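Local coordinates for protein chitinase (Chromobacterium violaceum, PDB 4TXG) that probably hydrolyses the glycosidic bonds of chitin, as a family GH18 chitinase that also carries a carbohydrate-binding module, at residues A[219-224]-A[233-238]; A[678-683]-A[752-757]; A[526-531]-A[553-558]. One frame throughout, in Å; residues are numbered along the deposited sequence.

Contact 1: residues A[219-224]-A[233-238]; sequences AGAEMD and FNLLTQ. With CS (cesium ion), chain E.
A loop laid over the helix that follows it, at the edge of the GH18 barrel, is pinned by two amide side chains, Asn234 and Gln238, one helical turn apart. The Asn234 amide grips the backbone of Asp224 from both ends: Asp224 N donates to Asn234 OD1 at 2.9 Å, and Asn234 ND2 donates to Asp224 O at 3.0 Å. Asn234 CG stands anti to the backbone N (chi1 -173°), on the side of the loop, and ND2 also reaches Tyr229 O. Gln238 NE2 meets Glu222 O at 2.8 Å, almost straight and in the carbonyl plane. The other atom of that amide, Gln238 OE1, binds a cesium ion at 3.0 Å. Helix 231-242 follows strand 185-193 in the chain and precedes strand 247-253, as expected of a beta-alpha unit of the TIM barrel. Apolar packing flanks the polar row: Met223 SD sits 3.6 Å from Asn234 CB, while its CE touches Leu235 CG. Leu235 spreads its two methyls against the loop, CD1 by Ala221 CB at 3.9 Å and CD2 3.4 Å from Glu222 O. At the other end of the contact the Asp224 carboxylate bonds to Ser226 through OD1 and forms a salt bridge with Arg241 through OD2.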
ATOM      1  N   ALA A 219      24.995 -17.402  15.208  1.00 25.28           N
ATOM      2  CA  ALA A 219      26.019 -16.554  14.613  1.00 27.89           C
ATOM      3  C   ALA A 219      25.393 -15.391  13.859  1.00 24.52           C
ATOM      4  O   ALA A 219      24.475 -15.579  13.058  1.00 23.96           O
ATOM      5  CB  ALA A 219      26.910 -17.367  13.690  1.00 31.03           C
ATOM      6  N   GLY A 220      25.882 -14.187  14.134  1.00 21.24           N
ATOM      7  CA  GLY A 220      25.359 -12.991  13.501  1.00 18.24           C
ATOM      8  C   GLY A 220      24.243 -12.321  14.279  1.00 15.32           C
ATOM      9  O   GLY A 220      23.841 -11.204  13.947  1.00 17.54           O
ATOM     10  N   ALA A 221      23.738 -12.989  15.315  1.00 12.21           N
ATOM     11  CA  ALA A 221      22.613 -12.443  16.084  1.00 12.76           C
ATOM     12  C   ALA A 221      23.038 -11.949  17.468  1.00 13.14           C
ATOM     13  O   ALA A 221      22.195 -11.744  18.343  1.00 12.32           O
ATOM     14  CB  ALA A 221      21.507 -13.485  16.220  1.00 15.21           C
ATOM     15  N   GLU A 222      24.342 -11.768  17.658  1.00 12.43           N
ATOM     16  CA  GLU A 222      24.878 -11.338  18.945  1.00 13.18           C
ATOM     17  C   GLU A 222      24.416  -9.924  19.298  1.00 12.21           C
ATOM     18  O   GLU A 222      24.367  -9.040  18.437  1.00 14.79           O
ATOM     19  CB  GLU A 222      26.413 -11.403  18.948  1.00 15.54           C
ATOM     20  CG  GLU A 222      26.992 -12.797  18.695  1.00 19.62           C
ATOM     21  CD  GLU A 222      27.163 -13.128  17.211  1.00 23.62           C
ATOM     22  OE1 GLU A 222      26.762 -12.318  16.346  1.00 22.15           O
ATOM     23  OE2 GLU A 222      27.711 -14.208  16.908  1.00 24.35           O
ATOM     24  N   MET A 223      24.091  -9.726  20.571  1.00 10.85           N
ATOM     25  CA  MET A 223      23.600  -8.439  21.057  1.00 10.40           C
ATOM     26  C   MET A 223      24.741  -7.451  21.248  1.00 11.15           C
ATOM     27  O   MET A 223      25.829  -7.823  21.682  1.00 14.23           O
ATOM     28  CB  MET A 223      22.843  -8.621  22.378  1.00 11.14           C
ATOM     29  CG  MET A 223      21.540  -9.405  22.236  1.00 11.33           C
ATOM     30  SD  MET A 223      20.289  -8.471  21.337  1.00 16.51           S
ATOM     31  CE  MET A 223      19.820  -9.635  20.053  1.00 11.89           C
ATOM     32  N   ASP A 224      24.485  -6.198  20.895  1.00 11.44           N
ATOM     33  CA  ASP A 224      25.379  -5.089  21.221  1.00 10.35           C
ATOM     34  C   ASP A 224      25.079  -4.669  22.656  1.00 10.13           C
ATOM     35  O   ASP A 224      23.999  -4.156  22.943  1.00  9.88           O
ATOM     36  CB  ASP A 224      25.161  -3.926  20.238  1.00 10.61           C
ATOM     37  CG  ASP A 224      26.022  -2.695  20.540  1.00 11.28           C
ATOM     38  OD1 ASP A 224      26.669  -2.613  21.604  1.00 10.17           O
ATOM     39  OD2 ASP A 224      26.039  -1.781  19.684  1.00 12.83           O
ATOM     40  N   PHE A 233      15.340  -5.111  17.714  1.00  7.87           N
ATOM     41  CA  PHE A 233      15.752  -3.718  17.539  1.00  7.73           C
ATOM     42  C   PHE A 233      17.264  -3.547  17.706  1.00  7.87           C
ATOM     43  O   PHE A 233      17.891  -2.745  17.017  1.00  7.84           O
ATOM     44  CB  PHE A 233      15.024  -2.802  18.527  1.00  7.50           C
ATOM     45  CG  PHE A 233      13.558  -2.546  18.184  1.00  7.24           C
ATOM     46  CD1 PHE A 233      12.933  -3.214  17.147  1.00  8.82           C
ATOM     47  CD2 PHE A 233      12.823  -1.629  18.928  1.00 10.22           C
ATOM     48  CE1 PHE A 233      11.587  -2.978  16.852  1.00  8.04           C
ATOM     49  CE2 PHE A 233      11.488  -1.380  18.646  1.00  9.45           C
ATOM     50  CZ  PHE A 233      10.871  -2.051  17.599  1.00  8.53           C
ATOM     51  N   ASN A 234      17.839  -4.288  18.646  1.00  8.17           N
ATOM     52  CA  ASN A 234      19.287  -4.255  18.855  1.00  8.42           C
ATOM     53  C   ASN A 234      20.024  -4.658  17.564  1.00 10.35           C
ATOM     54  O   ASN A 234      20.957  -3.978  17.119  1.00  8.94           O
ATOM     55  CB  ASN A 234      19.661  -5.179  20.024  1.00  8.77           C
ATOM     56  CG  ASN A 234      21.125  -5.075  20.420  1.00  9.73           C
ATOM     57  OD1 ASN A 234      22.019  -5.403  19.636  1.00  9.49           O
ATOM     58  ND2 ASN A 234      21.375  -4.648  21.655  1.00  9.21           N
ATOM     59  N   LEU A 235      19.595  -5.758  16.956  1.00 10.09           N
ATOM     60  CA  LEU A 235      20.204  -6.211  15.709  1.00  8.90           C
ATOM     61  C   LEU A 235      19.971  -5.210  14.566  1.00  8.91           C
ATOM     62  O   LEU A 235      20.882  -4.949  13.785  1.00 10.47           O
ATOM     63  CB  LEU A 235      19.675  -7.603  15.331  1.00 11.68           C
ATOM     64  CG  LEU A 235      20.167  -8.720  16.268  1.00 12.51           C
ATOM     65  CD1 LEU A 235      19.623 -10.090  15.877  1.00 14.18           C
ATOM     66  CD2 LEU A 235      21.696  -8.746  16.286  1.00 14.50           C
ATOM     67  N   LEU A 236      18.774  -4.631  14.474  1.00  8.33           N
ATOM     68  CA  LEU A 236      18.525  -3.632  13.426  1.00  8.19           C
ATOM     69  C   LEU A 236      19.507  -2.468  13.547  1.00  9.61           C
ATOM     70  O   LEU A 236      20.105  -2.035  12.557  1.00  9.55           O
ATOM     71  CB  LEU A 236      17.080  -3.110  13.487  1.00  9.29           C
ATOM     72  CG  LEU A 236      15.978  -4.100  13.099  1.00  9.27           C
ATOM     73  CD1 LEU A 236      14.616  -3.431  13.296  1.00 11.61           C
ATOM     74  CD2 LEU A 236      16.135  -4.569  11.667  1.00  8.35           C
ATOM     75  N   THR A 237      19.704  -1.987  14.768  1.00  8.17           N
ATOM     76  CA  THR A 237      20.614  -0.864  14.991  1.00  9.04           C
ATOM     77  C   THR A 237      22.037  -1.221  14.585  1.00  9.51           C
ATOM     78  O   THR A 237      22.739  -0.432  13.939  1.00  8.99           O
ATOM     79  CB  THR A 237      20.579  -0.423  16.461  1.00  8.31           C
ATOM     80  OG1 THR A 237      19.252   0.022  16.777  1.00  8.39           O
ATOM     81  CG2 THR A 237      21.561   0.727  16.709  1.00  9.49           C
ATOM     82  N   GLN A 238      22.455  -2.426  14.952  1.00  8.89           N
ATOM     83  CA  GLN A 238      23.798  -2.895  14.601  1.00 10.08           C
ATOM     84  C   GLN A 238      24.043  -3.011  13.099  1.00 10.27           C
ATOM     85  O   GLN A 238      25.078  -2.580  12.588  1.00 10.37           O
ATOM     86  CB  GLN A 238      24.052  -4.249  15.237  1.00  9.89           C
ATOM     87  CG  GLN A 238      24.345  -4.201  16.709  1.00 12.28           C
ATOM     88  CD  GLN A 238      24.784  -5.551  17.195  1.00 13.09           C
ATOM     89  OE1 GLN A 238      25.951  -5.909  17.062  1.00 17.49           O
ATOM     90  NE2 GLN A 238      23.844  -6.333  17.721  1.00  9.71           N
TER
HETATM   91 CS    CS E 804      27.910  -7.350  18.740  1.00 94.38          CS

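Contact 2: residues A[678-683]-A[752-757]; sequences KLTIVN and SVTLDV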
ATOM      1  N   LYS A 678     -18.907  16.729  -5.327  1.00 11.65           N
ATOM      2  CA  LYS A 678     -19.013  18.094  -5.810  1.00 12.81           C
ATOM      3  C   LYS A 678     -17.617  18.676  -6.008  1.00 13.39           C
ATOM      4  O   LYS A 678     -16.765  18.555  -5.127  1.00 12.93           O
ATOM      5  CB  LYS A 678     -19.812  18.930  -4.810  1.00 19.00           C
ATOM      6  CG  LYS A 678     -20.221  20.301  -5.294  1.00 31.14           C
ATOM      7  CD  LYS A 678     -21.129  20.967  -4.271  1.00 41.08           C
ATOM      8  CE  LYS A 678     -22.384  20.140  -4.027  1.00 47.33           C
ATOM      9  NZ  LYS A 678     -23.100  20.584  -2.799  1.00 54.52           N
ATOM     10  N   LEU A 679     -17.377  19.290  -7.164  1.00 12.67           N
ATOM     11  CA  LEU A 679     -16.131  20.021  -7.399  1.00 11.08           C
ATOM     12  C   LEU A 679     -16.304  21.487  -7.006  1.00 13.29           C
ATOM     13  O   LEU A 679     -17.195  22.172  -7.511  1.00 14.70           O
ATOM     14  CB  LEU A 679     -15.702  19.908  -8.865  1.00 12.93           C
ATOM     15  CG  LEU A 679     -14.501  20.748  -9.322  1.00 15.14           C
ATOM     16  CD1 LEU A 679     -13.222  20.337  -8.602  1.00 15.18           C
ATOM     17  CD2 LEU A 679     -14.329  20.668 -10.842  1.00 16.16           C
ATOM     18  N   THR A 680     -15.473  21.963  -6.084  1.00 10.06           N
ATOM     19  CA  THR A 680     -15.529  23.367  -5.685  1.00 13.03           C
ATOM     20  C   THR A 680     -14.297  24.081  -6.212  1.00 13.55           C
ATOM     21  O   THR A 680     -13.178  23.612  -6.029  1.00 12.19           O
ATOM     22  CB  THR A 680     -15.610  23.544  -4.156  1.00 14.06           C
ATOM     23  OG1 THR A 680     -16.833  22.968  -3.671  1.00 13.58           O
ATOM     24  CG2 THR A 680     -15.575  25.030  -3.782  1.00 14.23           C
ATOM     25  N   ILE A 681     -14.519  25.202  -6.888  1.00 12.23           N
ATOM     26  CA  ILE A 681     -13.432  26.008  -7.438  1.00 12.75           C
ATOM     27  C   ILE A 681     -13.481  27.361  -6.755  1.00 12.41           C
ATOM     28  O   ILE A 681     -14.537  27.993  -6.722  1.00 13.61           O
ATOM     29  CB  ILE A 681     -13.559  26.188  -8.971  1.00 13.95           C
ATOM     30  CG1 ILE A 681     -13.618  24.831  -9.683  1.00 15.51           C
ATOM     31  CG2 ILE A 681     -12.412  27.054  -9.506  1.00 12.63           C
ATOM     32  CD1 ILE A 681     -14.043  24.932 -11.152  1.00 16.50           C
ATOM     33  N   VAL A 682     -12.360  27.794  -6.184  1.00 10.74           N
ATOM     34  CA  VAL A 682     -12.316  29.059  -5.458  1.00 10.92           C
ATOM     35  C   VAL A 682     -11.296  30.006  -6.081  1.00 13.59           C
ATOM     36  O   VAL A 682     -10.129  29.649  -6.272  1.00 12.44           O
ATOM     37  CB  VAL A 682     -11.954  28.849  -3.971  1.00 14.60           C
ATOM     38  CG1 VAL A 682     -12.038  30.173  -3.205  1.00 15.18           C
ATOM     39  CG2 VAL A 682     -12.858  27.802  -3.344  1.00 20.96           C
ATOM     40  N   ASN A 683     -11.742  31.214  -6.400  1.00 11.97           N
ATOM     41  CA  ASN A 683     -10.857  32.225  -6.951  1.00 11.91           C
ATOM     42  C   ASN A 683     -10.231  33.041  -5.818  1.00 14.02           C
ATOM     43  O   ASN A 683     -10.901  33.860  -5.201  1.00 15.18           O
ATOM     44  CB  ASN A 683     -11.634  33.117  -7.927  1.00 10.82           C
ATOM     45  CG  ASN A 683     -10.783  34.219  -8.521  1.00 17.40           C
ATOM     46  OD1 ASN A 683      -9.564  34.229  -8.363  1.00 14.29           O
ATOM     47  ND2 ASN A 683     -11.423  35.147  -9.229  1.00 12.52           N
ATOM     48  N   SER A 752     -16.527  31.462  -4.843  1.00 16.38           N
ATOM     49  CA  SER A 752     -16.483  30.058  -5.251  1.00 16.82           C
ATOM     50  C   SER A 752     -17.618  29.689  -6.195  1.00 17.33           C
ATOM     51  O   SER A 752     -18.663  30.351  -6.236  1.00 17.05           O
ATOM     52  CB  SER A 752     -16.538  29.134  -4.029  1.00 20.54           C
ATOM     53  OG  SER A 752     -15.583  29.509  -3.051  1.00 29.83           O
ATOM     54  N   VAL A 753     -17.405  28.623  -6.958  1.00 13.81           N
ATOM     55  CA  VAL A 753     -18.469  28.018  -7.743  1.00 15.46           C
ATOM     56  C   VAL A 753     -18.358  26.506  -7.568  1.00 16.27           C
ATOM     57  O   VAL A 753     -17.265  25.986  -7.391  1.00 13.14           O
ATOM     58  CB  VAL A 753     -18.393  28.418  -9.238  1.00 18.73           C
ATOM     59  CG1 VAL A 753     -17.123  27.899  -9.887  1.00 19.46           C
ATOM     60  CG2 VAL A 753     -19.630  27.940  -9.988  1.00 23.80           C
ATOM     61  N   THR A 754     -19.488  25.809  -7.573  1.00 16.34           N
ATOM     62  CA  THR A 754     -19.464  24.357  -7.434  1.00 14.81           C
ATOM     63  C   THR A 754     -20.182  23.681  -8.592  1.00 18.86           C
ATOM     64  O   THR A 754     -21.098  24.250  -9.197  1.00 17.17           O
ATOM     65  CB  THR A 754     -20.126  23.901  -6.133  1.00 19.89           C
ATOM     66  OG1 THR A 754     -21.496  24.326  -6.135  1.00 24.42           O
ATOM     67  CG2 THR A 754     -19.416  24.486  -4.924  1.00 14.98           C
ATOM     68  N   LEU A 755     -19.762  22.461  -8.896  1.00 16.10           N
ATOM     69  CA  LEU A 755     -20.457  21.644  -9.878  1.00 17.21           C
ATOM     70  C   LEU A 755     -20.375  20.187  -9.465  1.00 16.80           C
ATOM     71  O   LEU A 755     -19.389  19.758  -8.868  1.00 13.60           O
ATOM     72  CB  LEU A 755     -19.874  21.828 -11.279  1.00 19.04           C
ATOM     73  CG  LEU A 755     -18.368  21.667 -11.461  1.00 25.04           C
ATOM     74  CD1 LEU A 755     -18.079  21.110 -12.847  1.00 29.78           C
ATOM     75  CD2 LEU A 755     -17.666  23.001 -11.272  1.00 25.40           C
ATOM     76  N   ASP A 756     -21.421  19.435  -9.781  1.00 15.23           N
ATOM     77  CA  ASP A 756     -21.434  18.015  -9.486  1.00 14.74           C
ATOM     78  C   ASP A 756     -20.788  17.264 -10.635  1.00 15.71           C
ATOM     79  O   ASP A 756     -21.128  17.485 -11.790  1.00 16.00           O
ATOM     80  CB  ASP A 756     -22.860  17.529  -9.256  1.00 20.64           C
ATOM     81  CG  ASP A 756     -23.526  18.234  -8.088  1.00 29.03           C
ATOM     82  OD1 ASP A 756     -22.944  18.228  -6.983  1.00 27.34           O
ATOM     83  OD2 ASP A 756     -24.622  18.800  -8.285  1.00 35.49           O
ATOM     84  N   VAL A 757     -19.839  16.392 -10.321  1.00 13.25           N
ATOM     85  CA  VAL A 757     -19.192  15.603 -11.363  1.00 13.32           C
ATOM     86  C   VAL A 757     -19.567  14.154 -11.161  1.00 14.46           C
ATOM     87  O   VAL A 757     -20.054  13.788 -10.098  1.00 14.75           O
ATOM     88  CB  VAL A 757     -17.669  15.768 -11.351  1.00 13.00           C
ATOM     89  CG1 VAL A 757     -17.314  17.247 -11.483  1.00 14.62           C
ATOM     90  CG2 VAL A 757     -17.065  15.194 -10.082  1.00 14.77           C
TER
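Four backbone hydrogen bonds tie Leu679 to Leu755 and Ile681 to Val753, each pair exchanging N-H and C=O in both directions; the shortest runs from Leu679 N to Leu755 O at 2.7 Å. They make 678-683 and 752-757 the antiparallel middle strands of a four-stranded sheet in the Chitinase C region, flanked by strands 659-664 and 708-709, the N-to-C directions of the two short segments differing by 157°. Between the hydrogen-bonded pairs, the non-hydrogen-bonded pairs come closer and add CA-H...O contacts, such as Thr754 CA to Leu679 O at 3.2 Å. The two faces differ in character. On one, Leu679, Ile681, Val753 and Leu755 make an apolar layer: Leu679 and Leu755 lie side by side, CD2 to CD2 at 4.1 Å, and Ile681 CD1 comes against the same Leu755 methyl. Strand 659-664 adds Leu663 and Phe661 to this layer. The opposite face is mixed and more exposed. Lys678 runs its CG and CD across Thr754 CB, and the bend at chi3 (-59°) turns CE back to within 3.6 Å of Asp756 OD1, the ammonium remaining beyond salt-bridge range. Farther along, the Ser752 hydroxyl faces the Val682 methyls, its OG 3.2 Å from Val682 CG2.

Contact 3: residues A[526-531]-A[553-558]; sequences KNLEKG and GSYQRN. With CS (cesium ion), chain C.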
ATOM      1  N   LYS A 526       7.701 -23.976  -3.652  1.00 11.41           N
ATOM      2  CA  LYS A 526       8.724 -24.489  -4.559  1.00 10.29           C
ATOM      3  C   LYS A 526       9.010 -25.970  -4.286  1.00 12.89           C
ATOM      4  O   LYS A 526       9.252 -26.740  -5.221  1.00 12.78           O
ATOM      5  CB  LYS A 526      10.006 -23.646  -4.458  1.00  9.92           C
ATOM      6  CG  LYS A 526       9.887 -22.294  -5.181  1.00 13.47           C
ATOM      7  CD  LYS A 526       9.924 -22.526  -6.689  1.00 19.59           C
ATOM      8  CE  LYS A 526       9.169 -21.477  -7.491  1.00 23.19           C
ATOM      9  NZ  LYS A 526       9.111 -21.866  -8.953  1.00 22.43           N
ATOM     10  N   ASN A 527       8.983 -26.375  -3.020  1.00 10.80           N
ATOM     11  CA  ASN A 527       9.114 -27.797  -2.700  1.00 11.48           C
ATOM     12  C   ASN A 527       7.919 -28.615  -3.201  1.00 11.61           C
ATOM     13  O   ASN A 527       8.096 -29.711  -3.731  1.00 12.21           O
ATOM     14  CB  ASN A 527       9.302 -28.002  -1.195  1.00 11.72           C
ATOM     15  CG  ASN A 527      10.720 -27.676  -0.744  1.00 13.49           C
ATOM     16  OD1 ASN A 527      11.674 -27.825  -1.514  1.00 13.17           O
ATOM     17  ND2 ASN A 527      10.866 -27.233   0.503  1.00 11.80           N
ATOM     18  N   LEU A 528       6.707 -28.087  -3.053  1.00 11.11           N
ATOM     19  CA  LEU A 528       5.532 -28.825  -3.524  1.00 13.16           C
ATOM     20  C   LEU A 528       5.621 -29.062  -5.027  1.00 13.55           C
ATOM     21  O   LEU A 528       5.302 -30.150  -5.514  1.00 13.41           O
ATOM     22  CB  LEU A 528       4.239 -28.079  -3.179  1.00 11.81           C
ATOM     23  CG  LEU A 528       3.895 -28.044  -1.688  1.00 13.07           C
ATOM     24  CD1 LEU A 528       2.592 -27.289  -1.463  1.00 11.89           C
ATOM     25  CD2 LEU A 528       3.811 -29.464  -1.117  1.00 12.79           C
ATOM     26  N   GLU A 529       6.069 -28.036  -5.748  1.00 12.88           N
ATOM     27  CA  GLU A 529       6.279 -28.109  -7.196  1.00 14.78           C
ATOM     28  C   GLU A 529       7.269 -29.228  -7.538  1.00 16.09           C
ATOM     29  O   GLU A 529       7.119 -29.946  -8.542  1.00 18.75           O
ATOM     30  CB  GLU A 529       6.784 -26.748  -7.725  1.00 16.01           C
ATOM     31  CG  GLU A 529       6.967 -26.689  -9.244  1.00 18.51           C
ATOM     32  CD  GLU A 529       7.612 -25.387  -9.735  1.00 22.16           C
ATOM     33  OE1 GLU A 529       7.705 -24.409  -8.955  1.00 18.86           O
ATOM     34  OE2 GLU A 529       8.039 -25.348 -10.916  1.00 23.60           O
ATOM     35  N   LYS A 530       8.271 -29.379  -6.679  1.00 18.37           N
ATOM     36  CA  LYS A 530       9.326 -30.374  -6.857  1.00 16.48           C
ATOM     37  C   LYS A 530       8.931 -31.764  -6.377  1.00 17.52           C
ATOM     38  O   LYS A 530       9.667 -32.726  -6.594  1.00 22.80           O
ATOM     39  CB  LYS A 530      10.587 -29.941  -6.115  1.00 21.08           C
ATOM     40  CG  LYS A 530      11.313 -28.782  -6.738  1.00 30.14           C
ATOM     41  CD  LYS A 530      12.333 -29.269  -7.757  1.00 39.25           C
ATOM     42  CE  LYS A 530      13.262 -30.295  -7.136  1.00 46.22           C
ATOM     43  NZ  LYS A 530      14.502 -30.498  -7.943  1.00 49.63           N
ATOM     44  N   GLY A 531       7.787 -31.870  -5.714  1.00 16.42           N
ATOM     45  CA  GLY A 531       7.349 -33.137  -5.149  1.00 16.05           C
ATOM     46  C   GLY A 531       8.010 -33.465  -3.820  1.00 17.82           C
ATOM     47  O   GLY A 531       8.164 -34.642  -3.464  1.00 18.74           O
ATOM     48  N   GLY A 553      -0.992 -36.613  -5.131  1.00 24.61           N
ATOM     49  CA  GLY A 553      -1.165 -36.032  -6.448  1.00 25.25           C
ATOM     50  C   GLY A 553       0.084 -35.306  -6.905  1.00 26.51           C
ATOM     51  O   GLY A 553       1.172 -35.522  -6.371  1.00 26.81           O
ATOM     52  N   SER A 554      -0.074 -34.444  -7.902  1.00 21.64           N
ATOM     53  CA  SER A 554       1.045 -33.698  -8.453  1.00 22.38           C
ATOM     54  C   SER A 554       0.717 -32.210  -8.529  1.00 17.94           C
ATOM     55  O   SER A 554      -0.348 -31.829  -9.012  1.00 17.85           O
ATOM     56  CB  SER A 554       1.410 -34.231  -9.841  1.00 29.14           C
ATOM     57  OG  SER A 554       2.358 -33.387 -10.471  1.00 35.77           O
ATOM     58  N   TYR A 555       1.632 -31.374  -8.047  1.00 13.63           N
ATOM     59  CA  TYR A 555       1.453 -29.930  -8.128  1.00 11.69           C
ATOM     60  C   TYR A 555       2.077 -29.399  -9.412  1.00 17.22           C
ATOM     61  O   TYR A 555       3.299 -29.250  -9.504  1.00 19.66           O
ATOM     62  CB  TYR A 555       2.070 -29.233  -6.911  1.00 11.42           C
ATOM     63  CG  TYR A 555       1.410 -29.573  -5.586  1.00 12.00           C
ATOM     64  CD1 TYR A 555       1.764 -30.722  -4.887  1.00 15.82           C
ATOM     65  CD2 TYR A 555       0.447 -28.736  -5.031  1.00 13.58           C
ATOM     66  CE1 TYR A 555       1.178 -31.027  -3.668  1.00 16.43           C
ATOM     67  CE2 TYR A 555      -0.148 -29.033  -3.812  1.00 15.66           C
ATOM     68  CZ  TYR A 555       0.224 -30.181  -3.138  1.00 16.53           C
ATOM     69  OH  TYR A 555      -0.366 -30.489  -1.929  1.00 15.88           O
ATOM     70  N   GLN A 556       1.242 -29.120 -10.406  1.00 11.64           N
ATOM     71  CA  GLN A 556       1.732 -28.662 -11.704  1.00 12.79           C
ATOM     72  C   GLN A 556       1.812 -27.143 -11.759  1.00 14.28           C
ATOM     73  O   GLN A 556       0.822 -26.456 -11.506  1.00 12.16           O
ATOM     74  CB  GLN A 556       0.827 -29.177 -12.825  1.00 17.70           C
ATOM     75  CG  GLN A 556       1.140 -28.588 -14.184  1.00 24.82           C
ATOM     76  CD  GLN A 556      -0.007 -28.754 -15.165  1.00 36.48           C
ATOM     77  OE1 GLN A 556      -1.133 -28.310 -14.907  1.00 36.24           O
ATOM     78  NE2 GLN A 556       0.270 -29.399 -16.295  1.00 41.27           N
ATOM     79  N   ARG A 557       2.982 -26.607 -12.096  1.00 10.94           N
ATOM     80  CA  ARG A 557       3.094 -25.156 -12.225  1.00 13.01           C
ATOM     81  C   ARG A 557       2.471 -24.676 -13.526  1.00 14.95           C
ATOM     82  O   ARG A 557       2.709 -25.240 -14.598  1.00 15.56           O
ATOM     83  CB  ARG A 557       4.554 -24.701 -12.147  1.00 14.27           C
ATOM     84  CG  ARG A 557       4.724 -23.179 -12.246  1.00 12.40           C
ATOM     85  CD  ARG A 557       6.188 -22.788 -12.141  1.00 15.98           C
ATOM     86  NE  ARG A 557       6.383 -21.345 -12.264  1.00 15.03           N
ATOM     87  CZ  ARG A 557       6.395 -20.688 -13.423  1.00 15.44           C
ATOM     88  NH1 ARG A 557       6.203 -21.336 -14.572  1.00 17.57           N
ATOM     89  NH2 ARG A 557       6.594 -19.378 -13.430  1.00 15.64           N
ATOM     90  N   ASN A 558       1.653 -23.636 -13.402  1.00 10.53           N
ATOM     91  CA  ASN A 558       1.017 -22.972 -14.524  1.00 13.90           C
ATOM     92  C   ASN A 558       1.462 -21.528 -14.552  1.00 12.46           C
ATOM     93  O   ASN A 558       1.833 -20.976 -13.523  1.00 11.38           O
ATOM     94  CB  ASN A 558      -0.506 -23.034 -14.401  1.00 13.13           C
ATOM     95  CG  ASN A 558      -1.065 -24.390 -14.747  1.00 14.79           C
ATOM     96  OD1 ASN A 558      -1.689 -24.561 -15.796  1.00 18.42           O
ATOM     97  ND2 ASN A 558      -0.837 -25.369 -13.878  1.00 15.09           N
TER
HETATM   98 CS    CS C 802       5.255 -31.304 -10.545  1.00 52.76          CS
HETATM   99  O   HOH W   1       4.297 -32.189  -7.189  1.00 15.75           O
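Leu528 lies over one face of the Tyr555 ring, its CB 4.0 Å from the ring centroid and 13° off the normal, a CH-pi contact. Its methyls follow at the rim near CZ, CD1 by CE2 and CD2 by CE1, and the leucine and tyrosine chains cross at a slant. Chi1 of Tyr555 (-65°) sets CG anti to the carbonyl carbon, on the helix side; the hydroxyl goes on to Asp502, and Leu577 of strand 575-578 packs on both residues. The C-terminal end of helix 522-530 packs against the residues leading into strand 556-560, and on Arg557 within it; that strand is an edge of a four-stranded antiparallel sheet within the GH18 region. The helix ends in a Schellman motif at Gly531, whose N bonds to Leu528 O. That same Leu528 O accepts from a water at 2.8 Å, and the water in turn accepts from Tyr555 N. A cesium ion makes a second bridge, held by Glu529 O and Tyr555 O, each at 3.0 Å, with Ser554 OG farther off. Beside it Glu529, extended from the helix, lays its OE2 3.4 Å from Arg557 CD, meeting the aliphatic part of the arginine. Its OE1 is salt-bridged to Lys526 NZ through the syn lone pair. Asp581 forms salt bridges with both Lys526 and Arg557; of these two, Glu529 is bridged to the lysine alone. No direct hydrogen bond joins the two segments: their polar link runs through water and ion, and the carboxylates of Glu529 and Asp581 probably offset the lysine-arginine repulsion.

All three contacts lie about 30 Å from the chain's centre and are partly buried. Asn234 with Leu235, the face of Leu679, Ile681 and Leu755, and Leu528 with Tyr555 are buried; Glu222, Lys678, Ser752 and Thr754 lie at the surface. Contacts 1 and 3 fall in the GH18 range, their centres about 37 Å apart, whereas contact 2 belongs to the Chitinase C range. No two share an element: contact 1 joins a loop to a helix, contact 2 two neighbouring strands, contact 3 a helix end to the lead-in of an edge strand. Side-chain amides bond to a loop backbone in the first, the backbone ladder carries the second, and the third relies on an aromatic face, a water and an ion.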